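Local coordinates for dihydrophenazinedicarboxylate synthase (Burkholderia, PDB 4HMW), which catalyses several FMN-dependent oxidations by molecular oxygen in the terminal steps of biosynthesis of the antibiotic phenazine, at residues S28-L33 and L199-D204; T56-G61 and L92-W97; Q116-E121 and R179-E184. All blocks are in the same frame, centred on the assembly; numbering follows the deposited sequence.

Interaction 1 of 3, residues S28-L33 and L199-D204; sequences SEPITL and LRYERD
Pro30 lies on the ring of Tyr201, where the first turn of helix 30-43 meets strand 197-204 in the FMN-binding split-barrel fold of the pyridoxamine 5'-phosphate oxidase family. The CH-pi contact comes first: Pro30 CB sits over the middle of one ring face, 3.6 Å from the centroid of the Tyr201 ring and 14° off its normal. The pyrrolidine spreads over the same ring, its CD reaching Tyr201 CD2 at 3.7 Å. Tyr201 CG stands anti to its carbonyl carbon (chi1 -79°), on the helix side of the strand. The purely aliphatic contact lies one turn further on, where Leu33 CD2 meets Leu199 CD2 at 3.9 Å. Leu33 CD2 also approaches Tyr201 CE1 obliquely, at 4.3 Å. Trp208 of strand 207-212 adds to this packing, touching both Pro30 and Tyr201. A polar link is made beyond the two segments: the phenol oxygen of Tyr201 is hydrogen-bonded to Pro27 O, just ahead of the helix. Strand 197-204 belongs to the C-terminal dimerisation region, and Arg198, beside Leu199, binds FMN. At the ring edge, near its plane, Ser28 O stands 4.2 Å from Tyr201 CE2.

Interaction 2 of 3, residues T56-G61 and L92-W97; sequences TATSDG and LTETGW
Thr56 and Leu92 form the close-packed end of this contact, where strand 51-57 runs past the C-terminal part of helix 87-95 in the FMN-binding split barrel. Thr56 CG2 touches Leu92 CD2 at 3.7 Å, the two side chains crossing at about a right angle. The hydroxyl of Thr56 is engaged elsewhere, hydrogen-bonded to Glu91 and to Arg66, an FMN-binding residue. The bound FMN is about 6 Å from the Thr56 side chain, so this end of the contact adjoins the cofactor site. About one turn further along the helix, Thr95 OG1 lies 2.7 Å from Ala57 O. Its OG1 stands between the backbone N and the carbonyl carbon (chi1 57°), and its one proton can go to Ala57 O or to Glu91 O. Two waters link Thr95 OG1, Trp97 O and Ala57 N; the single N-H of Ala57 is shared between them, weakly to the second.

The other side is looser and polar. After Ala57 the strand gives way to a type I turn, Thr58 to Gly61, and the extended chain of exposed Glu94 reaches from the helix to this turn. Thr58 OG1 donates to the syn lone pair of Glu94 OE2 at 2.9 Å. Ser59 adds two weak bonds to the same oxygen, from its N at 3.4 Å and from its OG at 3.5 Å. Gly96 leaves the helix with positive phi (77°), and Trp97 beyond it starts the next strand, its indole reaching Gly61 of the second subunit. One good and two weak donors converge on Glu94 OE2, consistent with an ionised carboxylate, while the waters tie the helix end to the strand whichever acceptor Thr95 OG1 chooses.

Interaction 3 of 3, residues Q116-E121 and R179-E184; sequences QAVPLE and RLEPHE
Leu120 CD2 lies over one face of the Arg179 guanidinium, 3.7 Å above its plane and displaced toward the rim; Leu120 CD2 comes nearest to Arg179 NH1, at 3.8 Å. The two side chains cross at about a right angle. Glu181 OE2 is met by Arg179 NH2 at 3.3 Å in a salt bridge, the carboxylate oxygen standing 24° out of the guanidinium plane. Arg179 NE has a further salt bridge, to Asp74. Beside this pair, Val118 CG2, anti to its carbonyl carbon and beside the backbone N, packs on Glu181 CD at 3.7 Å, so a methyl group covers the carboxylate carbon. Their strands pair in the antiparallel sheet of the split barrel, 109-119 beside 175-182. Gln116 with Glu181 and Val118 with Arg179 are hydrogen-bonded pairs flanking the non-hydrogen-bonded pair of Ala117 and Leu180. The Val118 N to Arg179 O bond is 2.7 Å long and nearly straight (173°), whereas Gln116 N to Glu181 O is 3.2 Å. The chain then turns a corner at His183, which with Glu184 forms a classic beta bulge facing Ser114. There a water bridges Gln116 NE2 and His183 ND1, accepting from the amide nitrogen at 2.9 Å.

In the fold
All three contacts reach the same antiparallel sheet. Interaction 1 is a buried apolar joint between helix 30-43 and strand 197-204, whereas interactions 2 and 3 are partly buried. Interaction 2 joins a buried apolar end to a more exposed one of hydroxyls, a carboxylate and water at the end of helix 87-95; interaction 3, nearer the centre of the subunit, is strand pairing bonded main chain to main chain. Interactions 2 and 3 abut: Leu92 CD2 packs on Ala117 CB at 3.6 Å, Trp97 meets the ring of His183, and both contacts touch the second subunit. Interaction 3 joins interaction 1 through Arg203 N and His183 O, 2.9 Å apart. Interactions 1 and 2 do not touch, their nearest atoms being about 9 Å apart.

Interaction 1 of 3, residues S28-L33 and L199-D204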
loop_
_atom_site.group_PDB
_atom_site.type_symbol
_atom_site.label_atom_id
_atom_site.label_comp_id
_atom_site.label_asym_id
_atom_site.label_seq_id
_atom_site.Cartn_x
_atom_site.Cartn_y
_atom_site.Cartn_z
ATOM N N SER B 28 -25.014 -6.824 1.024
ATOM C CA SER B 28 -24.839 -7.827 -0.019
ATOM C C SER B 28 -23.686 -7.505 -0.971
ATOM O O SER B 28 -23.091 -8.404 -1.534
ATOM C CB SER B 28 -26.128 -8.001 -0.821
ATOM O OG SER B 28 -26.567 -6.763 -1.346
ATOM N N GLU B 29 -23.392 -6.224 -1.158
ATOM C CA GLU B 29 -22.311 -5.786 -2.059
ATOM C C GLU B 29 -21.243 -5.038 -1.278
ATOM O O GLU B 29 -21.557 -4.151 -0.505
ATOM C CB GLU B 29 -22.858 -4.831 -3.138
ATOM C CG GLU B 29 -23.913 -5.414 -4.029
ATOM C CD GLU B 29 -23.350 -5.977 -5.306
ATOM O OE1 GLU B 29 -22.108 -5.927 -5.486
ATOM O OE2 GLU B 29 -24.148 -6.464 -6.147
ATOM N N PRO B 30 -19.980 -5.364 -1.492
ATOM C CA PRO B 30 -18.938 -4.703 -0.679
ATOM C C PRO B 30 -18.780 -3.197 -0.997
ATOM O O PRO B 30 -18.419 -2.402 -0.131
ATOM C CB PRO B 30 -17.683 -5.505 -0.991
ATOM C CG PRO B 30 -17.943 -6.123 -2.340
ATOM C CD PRO B 30 -19.421 -6.410 -2.374
ATOM N N ILE B 31 -19.092 -2.773 -2.220
ATOM C CA ILE B 31 -18.935 -1.359 -2.534
ATOM C C ILE B 31 -19.821 -0.495 -1.638
ATOM O O ILE B 31 -19.448 0.630 -1.280
ATOM C CB ILE B 31 -19.237 -1.067 -4.003
ATOM C CG1 ILE B 31 -18.225 -1.772 -4.911
ATOM C CG2 ILE B 31 -19.178 0.390 -4.259
ATOM C CD1 ILE B 31 -16.796 -1.283 -4.768
ATOM N N THR B 32 -20.982 -1.029 -1.255
ATOM C CA THR B 32 -21.877 -0.315 -0.346
ATOM C C THR B 32 -21.143 -0.016 0.973
ATOM O O THR B 32 -21.242 1.085 1.511
ATOM C CB THR B 32 -23.140 -1.151 -0.042
ATOM O OG1 THR B 32 -23.855 -1.398 -1.261
ATOM C CG2 THR B 32 -24.057 -0.466 0.959
ATOM N N LEU B 33 -20.394 -0.998 1.475
ATOM C CA LEU B 33 -19.692 -0.859 2.750
ATOM C C LEU B 33 -18.478 0.057 2.578
ATOM O O LEU B 33 -18.172 0.867 3.447
ATOM C CB LEU B 33 -19.270 -2.230 3.293
ATOM C CG LEU B 33 -18.624 -2.261 4.676
ATOM C CD1 LEU B 33 -19.533 -1.616 5.697
ATOM C CD2 LEU B 33 -18.244 -3.681 5.128
ATOM N N LEU B 199 -13.513 -8.774 7.929
ATOM C CA LEU B 199 -14.608 -9.231 7.092
ATOM C C LEU B 199 -14.122 -9.311 5.670
ATOM O O LEU B 199 -13.758 -8.297 5.048
ATOM C CB LEU B 199 -15.779 -8.228 7.178
ATOM C CG LEU B 199 -17.009 -8.575 6.332
ATOM C CD1 LEU B 199 -17.722 -9.834 6.834
ATOM C CD2 LEU B 199 -17.970 -7.380 6.341
ATOM N N ARG B 200 -14.133 -10.516 5.137
ATOM C CA ARG B 200 -13.721 -10.777 3.764
ATOM C C ARG B 200 -14.914 -11.018 2.849
ATOM O O ARG B 200 -15.804 -11.781 3.188
ATOM C CB ARG B 200 -12.783 -11.994 3.713
ATOM C CG ARG B 200 -12.525 -12.487 2.296
ATOM C CD ARG B 200 -11.721 -13.776 2.242
ATOM N NE ARG B 200 -10.365 -13.663 2.726
ATOM C CZ ARG B 200 -9.632 -14.707 3.143
ATOM N NH1 ARG B 200 -10.162 -15.935 3.185
ATOM N NH2 ARG B 200 -8.375 -14.525 3.558
ATOM N N TYR B 201 -14.936 -10.300 1.728
ATOM C CA TYR B 201 -15.868 -10.536 0.624
ATOM C C TYR B 201 -15.146 -11.189 -0.544
ATOM O O TYR B 201 -14.098 -10.709 -0.970
ATOM C CB TYR B 201 -16.415 -9.244 0.064
ATOM C CG TYR B 201 -17.533 -8.581 0.850
ATOM C CD1 TYR B 201 -17.258 -7.834 1.995
ATOM C CD2 TYR B 201 -18.863 -8.679 0.434
ATOM C CE1 TYR B 201 -18.271 -7.200 2.695
ATOM C CE2 TYR B 201 -19.885 -8.065 1.138
ATOM C CZ TYR B 201 -19.573 -7.319 2.272
ATOM O OH TYR B 201 -20.543 -6.665 2.971
ATOM N N GLU B 202 -15.722 -12.252 -1.090
ATOM C CA GLU B 202 -15.161 -12.882 -2.291
ATOM C C GLU B 202 -16.255 -13.069 -3.322
ATOM O O GLU B 202 -17.344 -13.501 -2.981
ATOM C CB GLU B 202 -14.574 -14.264 -1.984
ATOM C CG GLU B 202 -13.317 -14.291 -1.148
ATOM C CD GLU B 202 -12.937 -15.716 -0.676
ATOM O OE1 GLU B 202 -13.640 -16.261 0.213
ATOM O OE2 GLU B 202 -11.949 -16.303 -1.216
ATOM N N ARG B 203 -15.947 -12.806 -4.590
ATOM C CA ARG B 203 -16.959 -12.942 -5.624
ATOM C C ARG B 203 -17.300 -14.398 -5.783
ATOM O O ARG B 203 -16.431 -15.250 -5.742
ATOM C CB ARG B 203 -16.524 -12.325 -6.967
ATOM C CG ARG B 203 -17.714 -11.956 -7.842
ATOM C CD ARG B 203 -17.253 -11.369 -9.171
ATOM N NE ARG B 203 -18.201 -11.594 -10.268
ATOM C CZ ARG B 203 -18.144 -10.980 -11.449
ATOM N NH1 ARG B 203 -19.047 -11.240 -12.383
ATOM N NH2 ARG B 203 -17.191 -10.086 -11.701
ATOM N N ASP B 204 -18.589 -14.649 -5.970
ATOM C CA ASP B 204 -19.135 -15.989 -6.097
ATOM C C ASP B 204 -20.201 -15.973 -7.206
ATOM O O ASP B 204 -21.404 -15.938 -6.947
ATOM C CB ASP B 204 -19.726 -16.412 -4.746
ATOM C CG ASP B 204 -20.380 -17.764 -4.795
ATOM O OD1 ASP B 204 -20.062 -18.544 -5.724
ATOM O OD2 ASP B 204 -21.225 -18.035 -3.906
#

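Interaction 2 of 3, residues T56-G61 and L92-W97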
loop_
_atom_site.group_PDB
_atom_site.type_symbol
_atom_site.label_atom_id
_atom_site.label_comp_id
_atom_site.label_asym_id
_atom_site.label_seq_id
_atom_site.Cartn_x
_atom_site.Cartn_y
_atom_site.Cartn_z
ATOM N N THR B 56 0.708 -3.510 -8.606
ATOM C CA THR B 56 0.569 -4.114 -9.922
ATOM C C THR B 56 1.804 -5.035 -10.095
ATOM O O THR B 56 2.750 -4.967 -9.333
ATOM C CB THR B 56 0.540 -3.060 -11.036
ATOM O OG1 THR B 56 1.664 -2.192 -10.915
ATOM C CG2 THR B 56 -0.749 -2.248 -10.970
ATOM N N ALA B 57 1.784 -5.898 -11.100
ATOM C CA ALA B 57 2.913 -6.780 -11.352
ATOM C C ALA B 57 3.250 -6.913 -12.822
ATOM O O ALA B 57 2.403 -6.753 -13.714
ATOM C CB ALA B 57 2.695 -8.126 -10.734
ATOM N N THR B 58 4.527 -7.187 -13.067
ATOM C CA THR B 58 5.008 -7.423 -14.412
ATOM C C THR B 58 4.911 -8.914 -14.724
ATOM O O THR B 58 4.510 -9.725 -13.869
ATOM C CB THR B 58 6.427 -6.861 -14.550
ATOM O OG1 THR B 58 6.784 -6.800 -15.939
ATOM C CG2 THR B 58 7.388 -7.687 -13.790
ATOM N N SER B 59 5.245 -9.270 -15.960
ATOM C CA SER B 59 5.013 -10.621 -16.446
ATOM C C SER B 59 5.684 -11.709 -15.617
ATOM O O SER B 59 5.124 -12.796 -15.469
ATOM C CB SER B 59 5.470 -10.743 -17.897
ATOM O OG SER B 59 4.852 -9.727 -18.688
ATOM N N ASP B 60 6.870 -11.434 -15.086
ATOM C CA ASP B 60 7.564 -12.429 -14.295
ATOM C C ASP B 60 7.094 -12.472 -12.840
ATOM O O ASP B 60 7.609 -13.259 -12.051
ATOM C CB ASP B 60 9.082 -12.229 -14.366
ATOM C CG ASP B 60 9.516 -10.840 -13.954
ATOM O OD1 ASP B 60 8.845 -10.221 -13.125
ATOM O OD2 ASP B 60 10.542 -10.352 -14.460
ATOM N N GLY B 61 6.118 -11.646 -12.473
ATOM C CA GLY B 61 5.591 -11.716 -11.126
ATOM C C GLY B 61 6.175 -10.686 -10.188
ATOM O O GLY B 61 5.751 -10.625 -9.048
ATOM N N LEU B 92 -0.432 -2.982 -15.775
ATOM C CA LEU B 92 -1.853 -3.255 -15.918
ATOM C C LEU B 92 -2.179 -3.833 -17.287
ATOM O O LEU B 92 -2.992 -4.736 -17.398
ATOM C CB LEU B 92 -2.665 -1.982 -15.708
ATOM C CG LEU B 92 -2.714 -1.567 -14.232
ATOM C CD1 LEU B 92 -3.346 -0.185 -14.073
ATOM C CD2 LEU B 92 -3.484 -2.589 -13.424
ATOM N N THR B 93 -1.559 -3.302 -18.328
ATOM C CA THR B 93 -1.784 -3.825 -19.671
ATOM C C THR B 93 -1.279 -5.261 -19.799
ATOM O O THR B 93 -1.923 -6.091 -20.463
ATOM C CB THR B 93 -1.064 -2.978 -20.720
ATOM O OG1 THR B 93 -1.532 -1.632 -20.635
ATOM C CG2 THR B 93 -1.314 -3.517 -22.118
ATOM N N GLU B 94 -0.130 -5.541 -19.185
ATOM C CA GLU B 94 0.504 -6.868 -19.268
ATOM C C GLU B 94 -0.274 -7.945 -18.530
ATOM O O GLU B 94 -0.477 -9.039 -19.043
ATOM C CB GLU B 94 1.908 -6.857 -18.654
ATOM C CG GLU B 94 2.940 -6.132 -19.454
ATOM C CD GLU B 94 4.331 -6.068 -18.812
ATOM O OE1 GLU B 94 5.267 -5.620 -19.535
ATOM O OE2 GLU B 94 4.503 -6.438 -17.616
ATOM N N THR B 95 -0.670 -7.645 -17.295
ATOM C CA THR B 95 -1.141 -8.691 -16.397
ATOM C C THR B 95 -2.555 -8.472 -15.826
ATOM O O THR B 95 -3.158 -9.414 -15.306
ATOM C CB THR B 95 -0.207 -8.873 -15.195
ATOM O OG1 THR B 95 -0.077 -7.620 -14.499
ATOM C CG2 THR B 95 1.158 -9.380 -15.629
ATOM N N GLY B 96 -3.057 -7.243 -15.877
ATOM C CA GLY B 96 -4.436 -6.944 -15.469
ATOM C C GLY B 96 -4.745 -6.873 -13.973
ATOM O O GLY B 96 -5.483 -5.982 -13.530
ATOM N N TRP B 97 -4.219 -7.824 -13.210
ATOM C CA TRP B 97 -4.519 -7.896 -11.782
ATOM C C TRP B 97 -3.939 -6.684 -11.049
ATOM O O TRP B 97 -2.840 -6.188 -11.371
ATOM C CB TRP B 97 -3.952 -9.175 -11.177
ATOM C CG TRP B 97 -4.391 -10.487 -11.755
ATOM C CD1 TRP B 97 -3.584 -11.356 -12.451
ATOM C CD2 TRP B 97 -5.690 -11.111 -11.695
ATOM N NE1 TRP B 97 -4.294 -12.481 -12.799
ATOM C CE2 TRP B 97 -5.587 -12.354 -12.367
ATOM C CE3 TRP B 97 -6.920 -10.755 -11.140
ATOM C CZ2 TRP B 97 -6.670 -13.238 -12.489
ATOM C CZ3 TRP B 97 -8.005 -11.639 -11.268
ATOM C CH2 TRP B 97 -7.868 -12.853 -11.957
HETATM O O HOH W 1 -0.807 -5.596 -12.941
HETATM O O HOH W 2 -0.673 -7.860 -11.808
#

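Interaction 3 of 3, residues Q116-E121 and R179-E184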
loop_
_atom_site.group_PDB
_atom_site.type_symbol
_atom_site.label_atom_id
_atom_site.label_comp_id
_atom_site.label_asym_id
_atom_site.label_seq_id
_atom_site.Cartn_x
_atom_site.Cartn_y
_atom_site.Cartn_z
ATOM N N GLN B 116 -9.277 -6.373 -11.023
ATOM C CA GLN B 116 -8.685 -6.004 -12.292
ATOM C C GLN B 116 -9.002 -4.554 -12.615
ATOM O O GLN B 116 -10.067 -4.044 -12.273
ATOM C CB GLN B 116 -9.224 -6.918 -13.379
ATOM C CG GLN B 116 -8.692 -8.338 -13.282
ATOM C CD GLN B 116 -9.292 -9.239 -14.337
ATOM O OE1 GLN B 116 -8.967 -9.125 -15.532
ATOM N NE2 GLN B 116 -10.195 -10.117 -13.916
ATOM N N ALA B 117 -8.051 -3.884 -13.258
ATOM C CA ALA B 117 -8.251 -2.510 -13.665
ATOM C C ALA B 117 -8.785 -2.480 -15.077
ATOM O O ALA B 117 -8.144 -2.960 -15.988
ATOM C CB ALA B 117 -6.941 -1.759 -13.591
ATOM N N VAL B 118 -9.989 -1.973 -15.249
ATOM C CA VAL B 118 -10.626 -1.956 -16.566
ATOM C C VAL B 118 -10.514 -0.562 -17.162
ATOM O O VAL B 118 -10.918 0.423 -16.553
ATOM C CB VAL B 118 -12.100 -2.338 -16.441
ATOM C CG1 VAL B 118 -12.811 -2.292 -17.805
ATOM C CG2 VAL B 118 -12.216 -3.739 -15.827
ATOM N N PRO B 119 -9.968 -0.465 -18.374
ATOM C CA PRO B 119 -9.830 0.890 -18.921
ATOM C C PRO B 119 -11.188 1.532 -19.153
ATOM O O PRO B 119 -12.079 0.828 -19.622
ATOM C CB PRO B 119 -9.122 0.653 -20.276
ATOM C CG PRO B 119 -8.416 -0.641 -20.107
ATOM C CD PRO B 119 -9.303 -1.482 -19.210
ATOM N N LEU B 120 -11.336 2.824 -18.862
ATOM C CA LEU B 120 -12.551 3.563 -19.196
ATOM C C LEU B 120 -12.646 3.874 -20.690
ATOM O O LEU B 120 -11.658 3.780 -21.401
ATOM C CB LEU B 120 -12.587 4.880 -18.434
ATOM C CG LEU B 120 -12.497 4.716 -16.907
ATOM C CD1 LEU B 120 -12.624 6.048 -16.222
ATOM C CD2 LEU B 120 -13.569 3.813 -16.422
ATOM N N GLU B 121 -13.844 4.260 -21.118
ATOM C CA GLU B 121 -14.094 4.680 -22.498
ATOM C C GLU B 121 -13.465 6.048 -22.744
ATOM O O GLU B 121 -13.186 6.780 -21.803
ATOM C CB GLU B 121 -15.600 4.739 -22.801
ATOM C CG GLU B 121 -16.340 3.432 -22.555
ATOM C CD GLU B 121 -15.820 2.284 -23.419
ATOM O OE1 GLU B 121 -15.599 2.487 -24.631
ATOM O OE2 GLU B 121 -15.617 1.172 -22.872
ATOM N N ARG B 179 -11.090 1.677 -14.054
ATOM C CA ARG B 179 -11.900 1.261 -12.922
ATOM C C ARG B 179 -11.317 -0.010 -12.310
ATOM O O ARG B 179 -11.180 -1.025 -12.977
ATOM C CB ARG B 179 -13.352 1.036 -13.359
ATOM C CG ARG B 179 -14.310 0.739 -12.151
ATOM C CD ARG B 179 -15.703 0.354 -12.616
ATOM N NE ARG B 179 -16.310 1.401 -13.431
ATOM C CZ ARG B 179 -16.371 1.429 -14.767
ATOM N NH1 ARG B 179 -16.948 2.468 -15.345
ATOM N NH2 ARG B 179 -15.900 0.443 -15.533
ATOM N N LEU B 180 -10.968 0.054 -11.022
ATOM C CA LEU B 180 -10.551 -1.111 -10.306
ATOM C C LEU B 180 -11.798 -1.818 -9.843
ATOM O O LEU B 180 -12.470 -1.349 -8.948
ATOM C CB LEU B 180 -9.629 -0.729 -9.149
ATOM C CG LEU B 180 -9.118 -1.863 -8.251
ATOM C CD1 LEU B 180 -8.384 -2.906 -9.062
ATOM C CD2 LEU B 180 -8.233 -1.320 -7.122
ATOM N N GLU B 181 -12.112 -2.934 -10.486
ATOM C CA GLU B 181 -13.315 -3.705 -10.196
ATOM C C GLU B 181 -12.946 -4.904 -9.329
ATOM O O GLU B 181 -12.151 -5.774 -9.742
ATOM C CB GLU B 181 -13.989 -4.184 -11.494
ATOM C CG GLU B 181 -14.307 -3.063 -12.444
ATOM C CD GLU B 181 -15.188 -3.487 -13.604
ATOM O OE1 GLU B 181 -15.304 -4.712 -13.887
ATOM O OE2 GLU B 181 -15.751 -2.575 -14.257
ATOM N N PRO B 182 -13.492 -4.955 -8.115
ATOM C CA PRO B 182 -13.006 -5.976 -7.190
ATOM C C PRO B 182 -13.572 -7.353 -7.467
ATOM O O PRO B 182 -14.742 -7.457 -7.859
ATOM C CB PRO B 182 -13.514 -5.477 -5.826
ATOM C CG PRO B 182 -14.709 -4.648 -6.150
ATOM C CD PRO B 182 -14.397 -3.993 -7.463
ATOM N N HIS B 183 -12.757 -8.389 -7.253
ATOM C CA HIS B 183 -13.279 -9.748 -7.038
ATOM C C HIS B 183 -13.123 -10.175 -5.582
ATOM O O HIS B 183 -13.584 -11.259 -5.201
ATOM C CB HIS B 183 -12.579 -10.776 -7.940
ATOM C CG HIS B 183 -11.122 -10.920 -7.671
ATOM N ND1 HIS B 183 -10.173 -10.285 -8.432
ATOM C CD2 HIS B 183 -10.447 -11.611 -6.718
ATOM C CE1 HIS B 183 -8.972 -10.566 -7.954
ATOM N NE2 HIS B 183 -9.111 -11.366 -6.912
ATOM N N GLU B 184 -12.454 -9.341 -4.780
ATOM C CA GLU B 184 -12.230 -9.669 -3.370
ATOM C C GLU B 184 -12.014 -8.363 -2.639
ATOM O O GLU B 184 -11.318 -7.500 -3.136
ATOM C CB GLU B 184 -11.011 -10.593 -3.184
ATOM C CG GLU B 184 -10.747 -10.954 -1.725
ATOM C CD GLU B 184 -9.520 -11.857 -1.540
ATOM O OE1 GLU B 184 -9.295 -12.318 -0.400
ATOM O OE2 GLU B 184 -8.781 -12.132 -2.528
HETATM O O HOH W 3 -10.994 -9.738 -11.143
#